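PDB 4WOZ: N-acetylneuraminate lyase from Peptoclostridium difficile, which belongs to the dihydrodipicolinate synthetase family and folds as a TIM barrel, a closed ring of eight parallel strands wrapped in helices. Local coordinates for residues I171-T177 / K194-F200; A99-K104 / T135-V140. All coordinates share one frame; numbering follows the deposited sequence.

Contact 1 of 2, residues I171-T177 / K194-F200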
loop_
_atom_site.group_PDB
_atom_site.type_symbol
_atom_site.label_atom_id
_atom_site.label_comp_id
_atom_site.label_asym_id
_atom_site.label_seq_id
_atom_site.Cartn_x
_atom_site.Cartn_y
_atom_site.Cartn_z
ATOM N N ILE A 171 -2.517 22.818 -22.002
ATOM C CA ILE A 171 -2.976 21.759 -21.110
ATOM C C ILE A 171 -4.189 22.401 -20.420
ATOM O O ILE A 171 -4.063 23.151 -19.447
ATOM C CB ILE A 171 -1.878 21.365 -20.101
ATOM C CG1 ILE A 171 -0.679 20.792 -20.869
ATOM C CG2 ILE A 171 -2.409 20.328 -19.114
ATOM C CD1 ILE A 171 0.481 20.354 -20.004
ATOM N N ILE A 172 -5.365 22.107 -20.958
ATOM C CA ILE A 172 -6.611 22.700 -20.485
ATOM C C ILE A 172 -7.395 21.985 -19.392
ATOM O O ILE A 172 -8.367 22.534 -18.887
ATOM C CB ILE A 172 -7.569 22.924 -21.672
ATOM C CG1 ILE A 172 -7.955 21.574 -22.288
ATOM C CG2 ILE A 172 -6.895 23.791 -22.729
ATOM C CD1 ILE A 172 -9.017 21.663 -23.372
ATOM N N GLY A 173 -6.995 20.773 -19.027
ATOM C CA GLY A 173 -7.741 20.070 -17.998
ATOM C C GLY A 173 -7.134 18.776 -17.493
ATOM O O GLY A 173 -5.978 18.451 -17.788
ATOM N N VAL A 174 -7.932 18.035 -16.730
ATOM C CA VAL A 174 -7.493 16.774 -16.149
ATOM C C VAL A 174 -8.656 15.809 -15.931
ATOM O O VAL A 174 -9.762 16.229 -15.595
ATOM C CB VAL A 174 -6.814 17.012 -14.782
ATOM C CG1 VAL A 174 -7.784 17.714 -13.840
ATOM C CG2 VAL A 174 -6.366 15.688 -14.174
ATOM N N LYS A 175 -8.399 14.521 -16.147
ATOM C CA LYS A 175 -9.395 13.485 -15.911
ATOM C C LYS A 175 -8.974 12.910 -14.570
ATOM O O LYS A 175 -8.001 12.157 -14.484
ATOM C CB LYS A 175 -9.338 12.394 -16.978
ATOM C CG LYS A 175 -10.276 11.233 -16.685
ATOM C CD LYS A 175 -10.063 10.079 -17.643
ATOM C CE LYS A 175 -10.825 8.839 -17.189
ATOM N NZ LYS A 175 -10.547 7.666 -18.069
ATOM N N PHE A 176 -9.703 13.287 -13.528
ATOM C CA PHE A 176 -9.415 12.866 -12.164
ATOM C C PHE A 176 -10.051 11.515 -11.865
ATOM O O PHE A 176 -11.248 11.444 -11.596
ATOM C CB PHE A 176 -9.969 13.919 -11.198
ATOM C CG PHE A 176 -9.275 13.957 -9.868
ATOM C CD1 PHE A 176 -7.991 14.487 -9.755
ATOM C CD2 PHE A 176 -9.904 13.469 -8.725
ATOM C CE1 PHE A 176 -7.344 14.530 -8.523
ATOM C CE2 PHE A 176 -9.268 13.506 -7.488
ATOM C CZ PHE A 176 -7.985 14.038 -7.386
ATOM N N THR A 177 -9.259 10.446 -11.902
ATOM C CA THR A 177 -9.798 9.117 -11.626
ATOM C C THR A 177 -9.322 8.550 -10.283
ATOM O O THR A 177 -9.195 7.339 -10.120
ATOM C CB THR A 177 -9.446 8.126 -12.765
ATOM O OG1 THR A 177 -9.816 8.700 -14.025
ATOM C CG2 THR A 177 -10.211 6.814 -12.597
ATOM N N LYS A 194 -9.549 25.727 -15.515
ATOM C CA LYS A 194 -9.223 24.467 -16.175
ATOM C C LYS A 194 -10.404 23.502 -16.083
ATOM O O LYS A 194 -11.238 23.616 -15.193
ATOM C CB LYS A 194 -7.995 23.834 -15.516
ATOM C CG LYS A 194 -6.743 24.714 -15.523
ATOM C CD LYS A 194 -6.197 24.907 -16.938
ATOM C CE LYS A 194 -4.874 25.660 -16.919
ATOM N NZ LYS A 194 -4.218 25.694 -18.256
ATOM N N LEU A 195 -10.472 22.550 -17.003
ATOM C CA LEU A 195 -11.556 21.577 -16.992
ATOM C C LEU A 195 -11.208 20.426 -16.065
ATOM O O LEU A 195 -10.070 19.952 -16.056
ATOM C CB LEU A 195 -11.793 21.020 -18.396
ATOM C CG LEU A 195 -12.244 21.985 -19.486
ATOM C CD1 LEU A 195 -12.240 21.266 -20.825
ATOM C CD2 LEU A 195 -13.635 22.520 -19.152
ATOM N N ILE A 196 -12.179 19.980 -15.275
ATOM C CA ILE A 196 -11.943 18.850 -14.382
ATOM C C ILE A 196 -12.997 17.784 -14.657
ATOM O O ILE A 196 -14.188 18.017 -14.481
ATOM C CB ILE A 196 -12.001 19.256 -12.895
ATOM C CG1 ILE A 196 -10.934 20.315 -12.597
ATOM C CG2 ILE A 196 -11.748 18.020 -12.016
ATOM C CD1 ILE A 196 -11.001 20.873 -11.189
ATOM N N PHE A 197 -12.546 16.617 -15.101
ATOM C CA PHE A 197 -13.451 15.520 -15.412
ATOM C C PHE A 197 -13.388 14.421 -14.371
ATOM O O PHE A 197 -12.306 14.018 -13.950
ATOM C CB PHE A 197 -13.108 14.923 -16.777
ATOM C CG PHE A 197 -13.373 15.841 -17.925
ATOM C CD1 PHE A 197 -14.660 15.986 -18.436
ATOM C CD2 PHE A 197 -12.335 16.567 -18.504
ATOM C CE1 PHE A 197 -14.907 16.838 -19.507
ATOM C CE2 PHE A 197 -12.573 17.420 -19.574
ATOM C CZ PHE A 197 -13.861 17.556 -20.077
ATOM N N ALA A 198 -14.558 13.944 -13.964
ATOM C CA ALA A 198 -14.657 12.864 -12.996
ATOM C C ALA A 198 -14.464 11.564 -13.776
ATOM O O ALA A 198 -15.000 11.410 -14.878
ATOM C CB ALA A 198 -16.030 12.882 -12.328
ATOM N N GLY A 199 -13.693 10.641 -13.214
ATOM C CA GLY A 199 -13.457 9.378 -13.886
ATOM C C GLY A 199 -13.938 8.185 -13.081
ATOM O O GLY A 199 -13.630 7.042 -13.413
ATOM N N PHE A 200 -14.696 8.451 -12.022
ATOM C CA PHE A 200 -15.224 7.397 -11.154
ATOM C C PHE A 200 -16.750 7.366 -11.238
ATOM O O PHE A 200 -17.436 8.056 -10.491
ATOM C CB PHE A 200 -14.772 7.662 -9.722
ATOM C CG PHE A 200 -14.282 9.064 -9.506
ATOM C CD1 PHE A 200 -15.148 10.146 -9.632
ATOM C CD2 PHE A 200 -12.940 9.309 -9.237
ATOM C CE1 PHE A 200 -14.682 11.452 -9.498
ATOM C CE2 PHE A 200 -12.467 10.612 -9.101
ATOM C CZ PHE A 200 -13.339 11.684 -9.234
HETATM O O HOH W 1 -12.987 6.589 -16.568
#
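Leu195 sits between Ile172 and Val174 on the facing strand, giving its N to Ile172 O (2.8 Å, N-H...O angle 173°) and receiving Val174 N at its own O. This alternation is the signature of a parallel pair, here two neighbouring strands of a TIM barrel joined by a beta-alpha-beta crossover through helix 181-190. Phe197 repeats the pattern: its N meets Val174 O, nearly along the C=O axis, and its O accepts Phe176 N at 2.7 Å. The strand directions differ by 15°.

Side chains alternate between the two faces of the sheet. Lys175, Leu195 and Phe197 point into the barrel; Val174, Phe176, Ile196 and Ala198 point out toward the helices. On the outer face Val174 CG1 comes to 4.3 Å from Ile196 CG1, and Leu183, Leu184 and Met187 of helix 181-190 pack against this layer. At the start of the pair, CD1 of Ile172 and CD1 of Leu195 touch at 4.1 Å, the two chains running alongside each other in the same direction. Lys194, its chain bent at the second torsion (chi2 -68°), turns its NZ back to Ile171 O at 2.8 Å, while the carbonyl of Phe166 is a weak second partner of that nitrogen.

At the C-terminal end the rings of Phe176 and Phe200 meet edge to edge, Phe176 CD2 lying 3.9 Å from Phe200 CZ, though the Phe200 ring crowds Phe176 O, making its exact place doubtful. Phe200 also packs on Ala207 of helix 204-209, and its side chain is about 12 Å from the bound 2-(acetylamino)-2-deoxy-D-mannose. Inside the barrel, the fully extended chain of Lys175 carries NZ to a water, in a weak bond, and the same water donates to Gly199 O, 3.3 Å away.

Contact 2 of 2, residues A99-K104 / T135-V140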
loop_
_atom_site.group_PDB
_atom_site.type_symbol
_atom_site.label_atom_id
_atom_site.label_comp_id
_atom_site.label_asym_id
_atom_site.label_seq_id
_atom_site.Cartn_x
_atom_site.Cartn_y
_atom_site.Cartn_z
ATOM N N ALA A 99 3.238 7.869 -28.490
ATOM C CA ALA A 99 2.320 8.893 -28.006
ATOM C C ALA A 99 2.350 10.121 -28.903
ATOM O O ALA A 99 1.301 10.632 -29.300
ATOM C CB ALA A 99 2.671 9.281 -26.575
ATOM N N VAL A 100 3.548 10.600 -29.217
ATOM C CA VAL A 100 3.683 11.771 -30.072
ATOM C C VAL A 100 3.156 11.471 -31.475
ATOM O O VAL A 100 2.579 12.335 -32.127
ATOM C CB VAL A 100 5.151 12.244 -30.153
ATOM C CG1 VAL A 100 5.277 13.417 -31.113
ATOM C CG2 VAL A 100 5.628 12.658 -28.775
ATOM N N GLU A 101 3.338 10.240 -31.937
ATOM C CA GLU A 101 2.845 9.887 -33.260
ATOM C C GLU A 101 1.318 9.883 -33.286
ATOM O O GLU A 101 0.701 10.335 -34.253
ATOM C CB GLU A 101 3.374 8.515 -33.693
ATOM C CG GLU A 101 2.546 7.874 -34.804
ATOM C CD GLU A 101 3.342 6.936 -35.698
ATOM O OE1 GLU A 101 3.957 5.979 -35.183
ATOM O OE2 GLU A 101 3.344 7.160 -36.928
ATOM N N LEU A 102 0.716 9.370 -32.216
ATOM C CA LEU A 102 -0.736 9.296 -32.119
ATOM C C LEU A 102 -1.354 10.678 -31.943
ATOM O O LEU A 102 -2.460 10.931 -32.414
ATOM C CB LEU A 102 -1.138 8.383 -30.955
ATOM C CG LEU A 102 -0.712 6.921 -31.087
ATOM C CD1 LEU A 102 -1.036 6.178 -29.803
ATOM C CD2 LEU A 102 -1.425 6.275 -32.268
ATOM N N ALA A 103 -0.644 11.570 -31.264
ATOM C CA ALA A 103 -1.144 12.922 -31.063
ATOM C C ALA A 103 -1.231 13.600 -32.427
ATOM O O ALA A 103 -2.164 14.359 -32.694
ATOM C CB ALA A 103 -0.215 13.706 -30.145
ATOM N N LYS A 104 -0.248 13.325 -33.281
ATOM C CA LYS A 104 -0.218 13.894 -34.628
ATOM C C LYS A 104 -1.345 13.294 -35.456
ATOM O O LYS A 104 -2.141 14.011 -36.066
ATOM C CB LYS A 104 1.114 13.585 -35.313
ATOM C CG LYS A 104 2.283 14.440 -34.867
ATOM C CD LYS A 104 3.516 14.108 -35.706
ATOM C CE LYS A 104 4.566 15.207 -35.632
ATOM N NZ LYS A 104 5.029 15.455 -34.238
ATOM N N THR A 135 6.205 17.435 -24.190
ATOM C CA THR A 135 6.636 16.899 -25.471
ATOM C C THR A 135 5.415 16.554 -26.316
ATOM O O THR A 135 5.336 16.911 -27.489
ATOM C CB THR A 135 7.503 15.631 -25.287
ATOM O OG1 THR A 135 8.763 15.992 -24.707
ATOM C CG2 THR A 135 7.748 14.947 -26.619
ATOM N N ILE A 136 4.459 15.866 -25.709
ATOM C CA ILE A 136 3.251 15.469 -26.414
ATOM C C ILE A 136 2.442 16.640 -26.967
ATOM O O ILE A 136 2.216 16.721 -28.170
ATOM C CB ILE A 136 2.330 14.629 -25.502
ATOM C CG1 ILE A 136 3.002 13.294 -25.178
ATOM C CG2 ILE A 136 0.980 14.407 -26.178
ATOM C CD1 ILE A 136 2.214 12.429 -24.222
ATOM N N ILE A 137 2.012 17.545 -26.093
ATOM C CA ILE A 137 1.185 18.676 -26.517
ATOM C C ILE A 137 1.899 19.750 -27.330
ATOM O O ILE A 137 1.265 20.455 -28.117
ATOM C CB ILE A 137 0.493 19.356 -25.304
ATOM C CG1 ILE A 137 -0.609 20.304 -25.789
ATOM C CG2 ILE A 137 1.518 20.126 -24.478
ATOM C CD1 ILE A 137 -1.706 19.619 -26.594
ATOM N N ASN A 138 3.208 19.888 -27.147
ATOM C CA ASN A 138 3.947 20.895 -27.904
ATOM C C ASN A 138 4.201 20.417 -29.330
ATOM O O ASN A 138 4.514 21.216 -30.215
ATOM C CB ASN A 138 5.280 21.227 -27.228
ATOM C CG ASN A 138 5.100 21.813 -25.841
ATOM O OD1 ASN A 138 4.154 22.562 -25.588
ATOM N ND2 ASN A 138 6.021 21.488 -24.938
ATOM N N SER A 139 4.055 19.112 -29.546
ATOM C CA SER A 139 4.261 18.516 -30.863
ATOM C C SER A 139 3.104 18.767 -31.821
ATOM O O SER A 139 3.250 18.578 -33.027
ATOM C CB SER A 139 4.465 17.004 -30.744
ATOM O OG SER A 139 5.696 16.692 -30.118
ATOM N N VAL A 140 1.955 19.185 -31.297
ATOM C CA VAL A 140 0.798 19.418 -32.153
ATOM C C VAL A 140 -0.001 20.674 -31.831
ATOM O O VAL A 140 0.196 21.320 -30.800
ATOM C CB VAL A 140 -0.175 18.217 -32.108
ATOM C CG1 VAL A 140 0.538 16.951 -32.548
ATOM C CG2 VAL A 140 -0.733 18.050 -30.700
#
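Val100 meets segment 135-140 with both of its methyls. CG2 touches Thr135 CG2 at 3.8 Å, the two side chains crossing at about a right angle, while CG1, placed opposite the backbone N (chi1 177°), lies against Ser139 OG at 3.4 Å. Further apolar contacts lie on the side toward the strands. Ile136 reaches with CD1 to Ala99 CB (4.0 Å) and sets its other branch, CG2, near Ala103 CB (4.2 Å), so one isoleucine spans two alanines a helical turn apart. Val140, in the loop, closes the row: its CG1 lies 4.1 Å from Ala103 CB and 3.8 Å from Lys104 CG. The small alanine side chains probably help to let the helices approach, with the backbones of Val100 and Ile136 only 5.2 Å apart at their CA atoms.

Polar interactions stay within each segment or lead out of the pair, for no hydrogen bond crosses it. Ser139 OG donates to Thr135 O, the carbonyl four residues earlier, over 2.7 Å, tilted 24° from the carbonyl plane; this bond fixes the hydroxyl's rotation, and the same oxygen also lies against the Val100 methyl. Thr135 OG1 is likewise turned to the carbonyl of His131. At the solvent-facing margin the Lys104 chain passes over Val140 and brings its ammonium end beside Ser139.

Beneath the pair, Ile114 of strand 113-117 takes up both Ala103 and Ile136, and Leu144 of strand 144-147 also receives Ile136. Two successive outer helices, 96-109 and 126-138, packed on each other and on the strands under them, are part of the helical layer that surrounds a TIM barrel.

Overall arrangement
The two contacts sample successive shells of one beta/alpha barrel. Contact 2 comes first along the chain and joins helices 96-109 and 126-138 in the outer layer, its centre about 19 Å from the centre of the chain; contact 1 follows and pairs strands 171-176 and 195-198 in the inner wall, about 11 Å from that centre. Their own centres are about 19 Å apart, yet the shells meet directly, with Ile171 CG1 packed 4.3 Å from Ile137 CG2. Strand 144-147 lies between them in sequence and touches both. In these two places the wall is joined mainly by backbone bonds and the outer layer by apolar side chains.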